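Local coordinates for protein ferredoxin component of carbazole 1,9a-dioxygenase (Nocardioides aromaticivorans, PDB 3GCE) that probably passes electrons through its Rieske [2Fe-2S] cluster to the terminal oxygenase component of carbazole 1,9a-dioxygenase, at residues V12-L17 against T105-A110; D18-G23 against V35-D40; Y45-L50 against L93-Y98. All blocks are in the same frame, centred on the assembly; numbering follows the deposited sequence.

The three contacts belong to the all-beta framework of a Rieske ferredoxin. Interaction 1 pairs strand 12-16 with strand 106-109, so it closes nearly the whole chain, and interactions 2 and 3 are nested inside that loop, one after the other. Centres of interactions 1 and 2 lie about 10 Å apart, those of 2 and 3 about 14 Å, and those of 1 and 3 about 16 Å. Leu20 of interaction 2 packs on Ala15 and Ile107 of interaction 1. Interactions 2 and 3 share a sheet through the neighbouring strands 33-40 and 43-48. Interactions 1 and 2 hold the framework together away from the cluster; interaction 3 ties it to the chain entering the cluster site at Cys51.

Interaction 1: residues V12-L17 against T105-A110; sequences VRVATL and TEILVA
Arg13 and Glu106 form a salt bridge across this antiparallel strand pair: Arg13 NH1 donates to Glu106 OE1 at 3.2 Å, close to the guanidinium plane and on the syn side of the carboxylate. The two flat groups are turned 27° apart. Arg13 CD also lies 3.1 Å from Glu106 OE1, while Arg13 CG starts out anti to the backbone N (chi1 -176°) and the chain then bends twice, with the guanidinium ending face-on over Ala15 CA. A water donates to the other oxygen, Glu106 OE2, at 2.8 Å. An alanine in place of Glu106 would probably leave the Arg13 guanidinium without its charged mate here and freer to turn.

Under these side chains runs the backbone pairing. Val12 and Val109 exchange two N-H...O bonds, and Leu17 N reaches Thr105 O. Val14 N donates to Ile107 O while Ile107 N donates to Ala15 O at 2.7 Å, so two successive residues serve one opposite, as in a beta bulge.

Apolar groups pack next: Val14 CG2 touches Ile107 CG2 at 3.7 Å, and Val14 CG1 meets Val109 CG2 at 3.9 Å, with Phe28 and Val30 of strand 26-30 close by. The chemistry divides: Arg13, Thr16 and Glu106 make one face largely polar, though Leu108 packs there on the base of Arg13, while Ile107 and Val109 on the other turn into the hydrophobic interior, with Val12 at its margin.

Interaction 2: residues D18-G23 against V35-D40; sequences DQLKPG and VMVVRD
Pro22 lays its CG over one face of the Arg39 guanidinium, 3.9 Å from Arg39 CZ and above the centre of the group, and the two side chains run alongside each other in the same direction. Leu20 meets the aliphatic part of the same arginine, with Leu20 CB 3.6 Å from Arg39 CD. The Arg39 chain leaves the strand with CG anti to its carbonyl carbon (chi1 -83°), which sets CG against Leu20 CB before the bend at chi3.

Arg39 NH1 donates to Leu20 O at 3.1 Å. The bond is bent, 142° at the hydrogen, and the oxygen sits 27° out of the guanidinium plane. Weak bonds to Leu17 O from NH1 and to Gly41 O from NH2 add to the hold on this group, with a long, weak ion pair to Asp42, so backbone carbonyls supply most of its partners. The carboxylate of Asp18 is not in contact with it, although its charge is likely to favour the cation nearby.

The Arg39 backbone is held as well. Gly23 N donates to Arg39 O at 2.7 Å, and a water bridges by accepting from Arg39 N and donating to Lys21 O. Deeper in, Leu20 CD2 packs on Val37 CG1 at 3.7 Å, the two crossing at about a right angle, and Ala15 lies beside Leu20.

The arrangement is that of a connecting loop fastened to the end of a meander strand: residues 18-23 link strand 12-16 to strand 26-30, passing beside strand 33-40 in the beta framework of the Rieske fold, away from the cluster.

Interaction 3: residues Y45-L50 against L93-Y98; sequences YAISNL and LPVRAY
Ser48 and Arg96 share one of the two backbone hydrogen bonds here, Ser48 N to Arg96 O at 2.8 Å; the other is Tyr98 N to Ala46 O at 3.0 Å. The latter is nearly straight at the hydrogen (173°), yet its donor stands well above the carbonyl plane of Ala46. Between them Ile47 and Ala97 make a single bridge, with Ile47 CA offering a further CA-H...O contact to Arg96 O. Just beyond, Ser48 OG, anti to its backbone N (chi1 171°), accepts from Leu50 N at 3.2 Å and closes an ST turn.

Val95 and Tyr98 carry most of the packing, against Ala46, Ile47 and Ser48. Val95 splits its branches: CG2 rests on Ile47 CD1 at 3.9 Å, while CG1 comes to 3.4 Å from Leu50 O. Tyr98 brings its ring edge to the strand, CE1 lying 3.8 Å from Ser48 N, and its CB touches Ala46 CB at 3.9 Å. The Leu50 side chain lies about 8 Å from the [2Fe-2S] cluster.

Residues 93-98 run beside edge strand 43-48, bridged to it at one place, between strands 86-88 and 100-103. Strand 33-40 pairs with strand 43-48, with a backbone hydrogen bond between Met36 and Ile47, and Phe79 of strand 78-80 packs on both Ile47 and Val95.

Interaction 1: residues V12-L17 against T105-A110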
loop_
_atom_site.group_PDB
_atom_site.type_symbol
_atom_site.label_atom_id
_atom_site.label_comp_id
_atom_site.label_asym_id
_atom_site.label_seq_id
_atom_site.Cartn_x
_atom_site.Cartn_y
_atom_site.Cartn_z
ATOM N N VAL A 12 -9.589 -8.922 -6.259
ATOM C CA VAL A 12 -9.397 -7.975 -7.347
ATOM C C VAL A 12 -7.972 -8.138 -7.910
ATOM O O VAL A 12 -6.998 -8.037 -7.158
ATOM C CB VAL A 12 -9.630 -6.534 -6.828
ATOM C CG1 VAL A 12 -9.336 -5.495 -7.891
ATOM C CG2 VAL A 12 -11.076 -6.408 -6.239
ATOM N N ARG A 13 -7.848 -8.396 -9.211
ATOM C CA ARG A 13 -6.528 -8.514 -9.834
ATOM C C ARG A 13 -6.139 -7.094 -10.192
ATOM O O ARG A 13 -6.862 -6.433 -10.948
ATOM C CB ARG A 13 -6.499 -9.359 -11.133
ATOM C CG ARG A 13 -5.014 -9.491 -11.632
ATOM C CD ARG A 13 -4.654 -9.402 -13.118
ATOM N NE ARG A 13 -4.591 -8.046 -13.600
ATOM C CZ ARG A 13 -3.737 -7.541 -14.503
ATOM N NH1 ARG A 13 -2.750 -8.229 -15.064
ATOM N NH2 ARG A 13 -3.876 -6.286 -14.802
ATOM N N VAL A 14 -5.015 -6.626 -9.662
ATOM C CA VAL A 14 -4.610 -5.233 -9.886
ATOM C C VAL A 14 -3.544 -5.089 -10.953
ATOM O O VAL A 14 -3.497 -4.076 -11.648
ATOM C CB VAL A 14 -4.153 -4.548 -8.574
ATOM C CG1 VAL A 14 -5.351 -4.441 -7.610
ATOM C CG2 VAL A 14 -2.990 -5.300 -7.929
ATOM N N ALA A 15 -2.684 -6.094 -11.067
ATOM C CA ALA A 15 -1.549 -6.033 -11.966
ATOM C C ALA A 15 -0.803 -7.354 -11.946
ATOM O O ALA A 15 -1.068 -8.211 -11.097
ATOM C CB ALA A 15 -0.603 -4.885 -11.544
ATOM N N THR A 16 0.127 -7.506 -12.886
ATOM C CA THR A 16 1.106 -8.578 -12.886
ATOM C C THR A 16 2.334 -8.095 -12.101
ATOM O O THR A 16 2.678 -6.903 -12.145
ATOM C CB THR A 16 1.515 -8.913 -14.349
ATOM O OG1 THR A 16 0.340 -9.025 -15.152
ATOM C CG2 THR A 16 2.230 -10.189 -14.428
ATOM N N LEU A 17 2.987 -9.004 -11.376
ATOM C CA LEU A 17 4.087 -8.652 -10.490
ATOM C C LEU A 17 5.149 -7.784 -11.165
ATOM O O LEU A 17 5.595 -6.786 -10.586
ATOM C CB LEU A 17 4.734 -9.903 -9.886
ATOM C CG LEU A 17 5.793 -9.715 -8.803
ATOM C CD1 LEU A 17 5.169 -9.241 -7.517
ATOM C CD2 LEU A 17 6.570 -11.002 -8.572
ATOM N N THR A 105 2.044 -15.089 -11.185
ATOM C CA THR A 105 2.421 -13.697 -11.536
ATOM C C THR A 105 1.322 -12.626 -11.398
ATOM O O THR A 105 1.632 -11.422 -11.346
ATOM C CB THR A 105 3.121 -13.576 -12.941
ATOM O OG1 THR A 105 3.987 -12.428 -12.944
ATOM C CG2 THR A 105 2.123 -13.409 -14.051
ATOM N N GLU A 106 0.119 -13.002 -11.057
ATOM C CA GLU A 106 -0.976 -12.030 -10.920
ATOM C C GLU A 106 -1.113 -11.570 -9.474
ATOM O O GLU A 106 -1.172 -12.388 -8.547
ATOM C CB GLU A 106 -2.313 -12.612 -11.394
ATOM C CG GLU A 106 -2.285 -13.226 -12.793
ATOM C CD GLU A 106 -1.866 -12.256 -13.880
ATOM O OE1 GLU A 106 -2.061 -11.043 -13.723
ATOM O OE2 GLU A 106 -1.338 -12.725 -14.906
ATOM N N ILE A 107 -1.190 -10.259 -9.289
ATOM C CA ILE A 107 -1.329 -9.715 -7.953
ATOM C C ILE A 107 -2.811 -9.600 -7.606
ATOM O O ILE A 107 -3.561 -8.829 -8.232
ATOM C CB ILE A 107 -0.615 -8.341 -7.782
ATOM C CG1 ILE A 107 0.881 -8.451 -8.099
ATOM C CG2 ILE A 107 -0.820 -7.823 -6.351
ATOM C CD1 ILE A 107 1.563 -7.036 -8.184
ATOM N N LEU A 108 -3.229 -10.361 -6.604
ATOM C CA LEU A 108 -4.647 -10.403 -6.216
ATOM C C LEU A 108 -4.827 -9.808 -4.824
ATOM O O LEU A 108 -4.120 -10.203 -3.892
ATOM C CB LEU A 108 -5.118 -11.849 -6.212
ATOM C CG LEU A 108 -4.923 -12.683 -7.496
ATOM C CD1 LEU A 108 -5.396 -14.129 -7.261
ATOM C CD2 LEU A 108 -5.690 -12.038 -8.658
ATOM N N VAL A 109 -5.787 -8.896 -4.688
ATOM C CA VAL A 109 -6.072 -8.200 -3.426
ATOM C C VAL A 109 -7.487 -8.554 -2.941
ATOM O O VAL A 109 -8.457 -8.424 -3.689
ATOM C CB VAL A 109 -5.944 -6.650 -3.609
ATOM C CG1 VAL A 109 -6.156 -5.895 -2.265
ATOM C CG2 VAL A 109 -4.551 -6.301 -4.220
ATOM N N ALA A 110 -7.603 -9.009 -1.701
ATOM C CA ALA A 110 -8.914 -9.289 -1.125
ATOM C C ALA A 110 -9.618 -7.981 -0.786
ATOM O O ALA A 110 -9.031 -7.124 -0.136
ATOM C CB ALA A 110 -8.773 -10.150 0.112
HETATM O O HOH W 1 -0.899 -11.388 -17.274
#

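Interaction 2: residues D18-G23 against V35-D40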
loop_
_atom_site.group_PDB
_atom_site.type_symbol
_atom_site.label_atom_id
_atom_site.label_comp_id
_atom_site.label_asym_id
_atom_site.label_seq_id
_atom_site.Cartn_x
_atom_site.Cartn_y
_atom_site.Cartn_z
ATOM N N ASP A 18 5.548 -8.137 -12.385
ATOM C CA ASP A 18 6.635 -7.382 -13.016
ATOM C C ASP A 18 6.165 -6.132 -13.749
ATOM O O ASP A 18 6.980 -5.407 -14.332
ATOM C CB ASP A 18 7.495 -8.269 -13.904
ATOM C CG ASP A 18 6.679 -9.204 -14.746
ATOM O OD1 ASP A 18 5.752 -8.720 -15.444
ATOM O OD2 ASP A 18 6.971 -10.426 -14.694
ATOM N N GLN A 19 4.863 -5.857 -13.697
ATOM C CA GLN A 19 4.360 -4.554 -14.116
ATOM C C GLN A 19 4.631 -3.526 -13.026
ATOM O O GLN A 19 4.551 -2.327 -13.272
ATOM C CB GLN A 19 2.868 -4.583 -14.421
ATOM C CG GLN A 19 2.475 -5.350 -15.672
ATOM C CD GLN A 19 0.960 -5.401 -15.861
ATOM O OE1 GLN A 19 0.193 -5.348 -14.889
ATOM N NE2 GLN A 19 0.521 -5.501 -17.124
ATOM N N LEU A 20 4.950 -4.009 -11.823
ATOM C CA LEU A 20 5.295 -3.130 -10.706
ATOM C C LEU A 20 6.798 -3.039 -10.525
ATOM O O LEU A 20 7.475 -4.055 -10.277
ATOM C CB LEU A 20 4.649 -3.631 -9.405
ATOM C CG LEU A 20 3.285 -3.101 -8.968
ATOM C CD1 LEU A 20 2.217 -3.282 -10.035
ATOM C CD2 LEU A 20 2.878 -3.777 -7.665
ATOM N N LYS A 21 7.322 -1.822 -10.634
ATOM C CA LYS A 21 8.715 -1.577 -10.307
ATOM C C LYS A 21 8.925 -1.786 -8.804
ATOM O O LYS A 21 8.180 -1.242 -7.990
ATOM C CB LYS A 21 9.136 -0.161 -10.734
ATOM C CG LYS A 21 8.933 0.112 -12.231
ATOM C CD LYS A 21 9.116 1.601 -12.599
ATOM C CE LYS A 21 7.864 2.431 -12.294
ATOM N NZ LYS A 21 8.018 3.859 -12.704
ATOM N N PRO A 22 9.934 -2.591 -8.422
ATOM C CA PRO A 22 10.105 -2.768 -6.997
ATOM C C PRO A 22 10.334 -1.415 -6.333
ATOM O O PRO A 22 11.009 -0.546 -6.901
ATOM C CB PRO A 22 11.339 -3.666 -6.903
ATOM C CG PRO A 22 11.312 -4.439 -8.192
ATOM C CD PRO A 22 10.926 -3.375 -9.187
ATOM N N GLY A 23 9.724 -1.230 -5.166
ATOM C CA GLY A 23 9.903 -0.024 -4.385
ATOM C C GLY A 23 9.153 1.196 -4.874
ATOM O O GLY A 23 9.258 2.241 -4.251
ATOM N N VAL A 35 -6.425 1.581 -2.941
ATOM C CA VAL A 35 -5.432 0.769 -2.251
ATOM C C VAL A 35 -4.027 0.969 -2.819
ATOM O O VAL A 35 -3.796 0.820 -4.029
ATOM C CB VAL A 35 -5.821 -0.729 -2.302
ATOM C CG1 VAL A 35 -4.782 -1.576 -1.596
ATOM C CG2 VAL A 35 -7.160 -0.924 -1.635
ATOM N N MET A 36 -3.100 1.327 -1.940
ATOM C CA MET A 36 -1.709 1.476 -2.328
ATOM C C MET A 36 -1.067 0.100 -2.321
ATOM O O MET A 36 -1.166 -0.627 -1.330
ATOM C CB MET A 36 -0.975 2.397 -1.353
ATOM C CG MET A 36 0.435 2.794 -1.830
ATOM S SD MET A 36 1.713 1.874 -0.991
ATOM C CE MET A 36 1.539 2.700 0.541
ATOM N N VAL A 37 -0.409 -0.231 -3.428
ATOM C CA VAL A 37 0.276 -1.503 -3.579
ATOM C C VAL A 37 1.744 -1.205 -3.859
ATOM O O VAL A 37 2.043 -0.298 -4.635
ATOM C CB VAL A 37 -0.419 -2.359 -4.690
ATOM C CG1 VAL A 37 0.345 -3.632 -4.999
ATOM C CG2 VAL A 37 -1.818 -2.718 -4.224
ATOM N N VAL A 38 2.647 -1.934 -3.185
ATOM C CA VAL A 38 4.067 -1.768 -3.388
ATOM C C VAL A 38 4.807 -3.106 -3.285
ATOM O O VAL A 38 4.516 -3.929 -2.417
ATOM C CB VAL A 38 4.646 -0.692 -2.403
ATOM C CG1 VAL A 38 4.633 -1.182 -0.953
ATOM C CG2 VAL A 38 6.054 -0.239 -2.838
ATOM N N ARG A 39 5.737 -3.321 -4.213
ATOM C CA ARG A 39 6.610 -4.495 -4.223
ATOM C C ARG A 39 7.897 -4.171 -3.468
ATOM O O ARG A 39 8.462 -3.079 -3.614
ATOM C CB ARG A 39 7.026 -4.844 -5.649
ATOM C CG ARG A 39 6.078 -5.675 -6.479
ATOM C CD ARG A 39 6.760 -6.044 -7.835
ATOM N NE ARG A 39 7.891 -6.975 -7.695
ATOM C CZ ARG A 39 8.708 -7.357 -8.684
ATOM N NH1 ARG A 39 8.574 -6.881 -9.918
ATOM N NH2 ARG A 39 9.675 -8.224 -8.436
ATOM N N ASP A 40 8.344 -5.117 -2.659
ATOM C CA ASP A 40 9.688 -5.114 -2.117
ATOM C C ASP A 40 10.247 -6.523 -2.348
ATOM O O ASP A 40 9.643 -7.512 -1.916
ATOM C CB ASP A 40 9.657 -4.788 -0.620
ATOM C CG ASP A 40 11.063 -4.713 -0.004
ATOM O OD1 ASP A 40 11.855 -3.835 -0.414
ATOM O OD2 ASP A 40 11.365 -5.544 0.882
HETATM O O HOH W 2 6.055 -1.557 -6.478
#

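Interaction 3: residues Y45-L50 against L93-Y98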
loop_
_atom_site.group_PDB
_atom_site.type_symbol
_atom_site.label_atom_id
_atom_site.label_comp_id
_atom_site.label_asym_id
_atom_site.label_seq_id
_atom_site.Cartn_x
_atom_site.Cartn_y
_atom_site.Cartn_z
ATOM N N TYR A 45 2.893 -5.702 -0.832
ATOM C CA TYR A 45 2.147 -5.198 0.325
ATOM C C TYR A 45 1.049 -4.280 -0.151
ATOM O O TYR A 45 1.192 -3.629 -1.186
ATOM C CB TYR A 45 3.086 -4.407 1.247
ATOM C CG TYR A 45 4.256 -5.235 1.664
ATOM C CD1 TYR A 45 4.108 -6.215 2.625
ATOM C CD2 TYR A 45 5.503 -5.074 1.065
ATOM C CE1 TYR A 45 5.163 -7.012 3.003
ATOM C CE2 TYR A 45 6.592 -5.878 1.462
ATOM C CZ TYR A 45 6.397 -6.828 2.439
ATOM O OH TYR A 45 7.428 -7.632 2.853
ATOM N N ALA A 46 -0.042 -4.213 0.605
ATOM C CA ALA A 46 -1.189 -3.390 0.197
ATOM C C ALA A 46 -1.826 -2.775 1.427
ATOM O O ALA A 46 -2.111 -3.484 2.398
ATOM C CB ALA A 46 -2.208 -4.250 -0.549
ATOM N N ILE A 47 -2.041 -1.456 1.397
ATOM C CA ILE A 47 -2.746 -0.766 2.489
ATOM C C ILE A 47 -3.644 0.276 1.863
ATOM O O ILE A 47 -3.502 0.578 0.682
ATOM C CB ILE A 47 -1.785 -0.121 3.568
ATOM C CG1 ILE A 47 -0.819 0.909 2.934
ATOM C CG2 ILE A 47 -1.010 -1.225 4.287
ATOM C CD1 ILE A 47 -0.132 1.863 3.980
ATOM N N SER A 48 -4.577 0.811 2.642
ATOM C CA SER A 48 -5.387 1.931 2.155
ATOM C C SER A 48 -4.483 3.048 1.648
ATOM O O SER A 48 -3.466 3.374 2.271
ATOM C CB SER A 48 -6.273 2.489 3.251
ATOM O OG SER A 48 -6.867 3.693 2.766
ATOM N N ASN A 49 -4.862 3.638 0.519
ATOM C CA ASN A 49 -4.075 4.712 -0.065
ATOM C C ASN A 49 -4.324 6.057 0.610
ATOM O O ASN A 49 -3.628 7.015 0.328
ATOM C CB ASN A 49 -4.363 4.851 -1.567
ATOM C CG ASN A 49 -3.269 5.626 -2.300
ATOM O OD1 ASN A 49 -2.095 5.473 -1.997
ATOM N ND2 ASN A 49 -3.659 6.453 -3.262
ATOM N N LEU A 50 -5.344 6.131 1.455
ATOM C CA LEU A 50 -5.684 7.392 2.110
ATOM C C LEU A 50 -5.027 7.489 3.451
ATOM O O LEU A 50 -5.273 6.653 4.317
ATOM C CB LEU A 50 -7.190 7.526 2.320
ATOM C CG LEU A 50 -7.959 8.381 1.337
ATOM C CD1 LEU A 50 -7.533 9.878 1.469
ATOM C CD2 LEU A 50 -7.777 7.814 -0.072
ATOM N N LEU A 93 -3.048 7.022 13.900
ATOM C CA LEU A 93 -4.019 5.953 13.785
ATOM C C LEU A 93 -3.704 5.111 12.564
ATOM O O LEU A 93 -3.290 5.652 11.539
ATOM C CB LEU A 93 -5.469 6.500 13.702
ATOM C CG LEU A 93 -6.039 7.095 14.989
ATOM C CD1 LEU A 93 -7.365 7.819 14.711
ATOM C CD2 LEU A 93 -6.241 6.012 16.035
ATOM N N PRO A 94 -3.881 3.782 12.678
ATOM C CA PRO A 94 -3.551 2.897 11.580
ATOM C C PRO A 94 -4.506 3.049 10.402
ATOM O O PRO A 94 -5.658 3.530 10.565
ATOM C CB PRO A 94 -3.641 1.483 12.211
ATOM C CG PRO A 94 -4.611 1.651 13.345
ATOM C CD PRO A 94 -4.403 3.049 13.848
ATOM N N VAL A 95 -4.031 2.663 9.221
ATOM C CA VAL A 95 -4.928 2.514 8.074
ATOM C C VAL A 95 -5.173 1.030 7.837
ATOM O O VAL A 95 -4.433 0.195 8.357
ATOM C CB VAL A 95 -4.366 3.162 6.794
ATOM C CG1 VAL A 95 -4.291 4.720 6.950
ATOM C CG2 VAL A 95 -3.010 2.581 6.452
ATOM N N ARG A 96 -6.206 0.717 7.053
ATOM C CA ARG A 96 -6.536 -0.686 6.721
ATOM C C ARG A 96 -5.432 -1.333 5.894
ATOM O O ARG A 96 -4.888 -0.698 4.983
ATOM C CB ARG A 96 -7.840 -0.737 5.954
ATOM C CG ARG A 96 -8.272 -2.158 5.534
ATOM C CD ARG A 96 -9.694 -2.089 4.946
ATOM N NE ARG A 96 -10.674 -1.767 5.988
ATOM C CZ ARG A 96 -11.079 -2.622 6.935
ATOM N NH1 ARG A 96 -10.625 -3.870 6.937
ATOM N NH2 ARG A 96 -11.943 -2.250 7.878
ATOM N N ALA A 97 -5.060 -2.557 6.271
ATOM C CA ALA A 97 -4.155 -3.397 5.513
ATOM C C ALA A 97 -5.012 -4.369 4.723
ATOM O O ALA A 97 -6.082 -4.805 5.205
ATOM C CB ALA A 97 -3.211 -4.157 6.448
ATOM N N TYR A 98 -4.576 -4.696 3.514
ATOM C CA TYR A 98 -5.353 -5.587 2.634
ATOM C C TYR A 98 -4.575 -6.855 2.391
ATOM O O TYR A 98 -3.385 -6.790 2.189
ATOM C CB TYR A 98 -5.610 -4.906 1.288
ATOM C CG TYR A 98 -6.684 -3.868 1.352
ATOM C CD1 TYR A 98 -6.429 -2.607 1.918
ATOM C CD2 TYR A 98 -7.954 -4.125 0.850
ATOM C CE1 TYR A 98 -7.437 -1.620 1.954
ATOM C CE2 TYR A 98 -8.952 -3.154 0.883
ATOM C CZ TYR A 98 -8.692 -1.916 1.440
ATOM O OH TYR A 98 -9.707 -0.989 1.474
#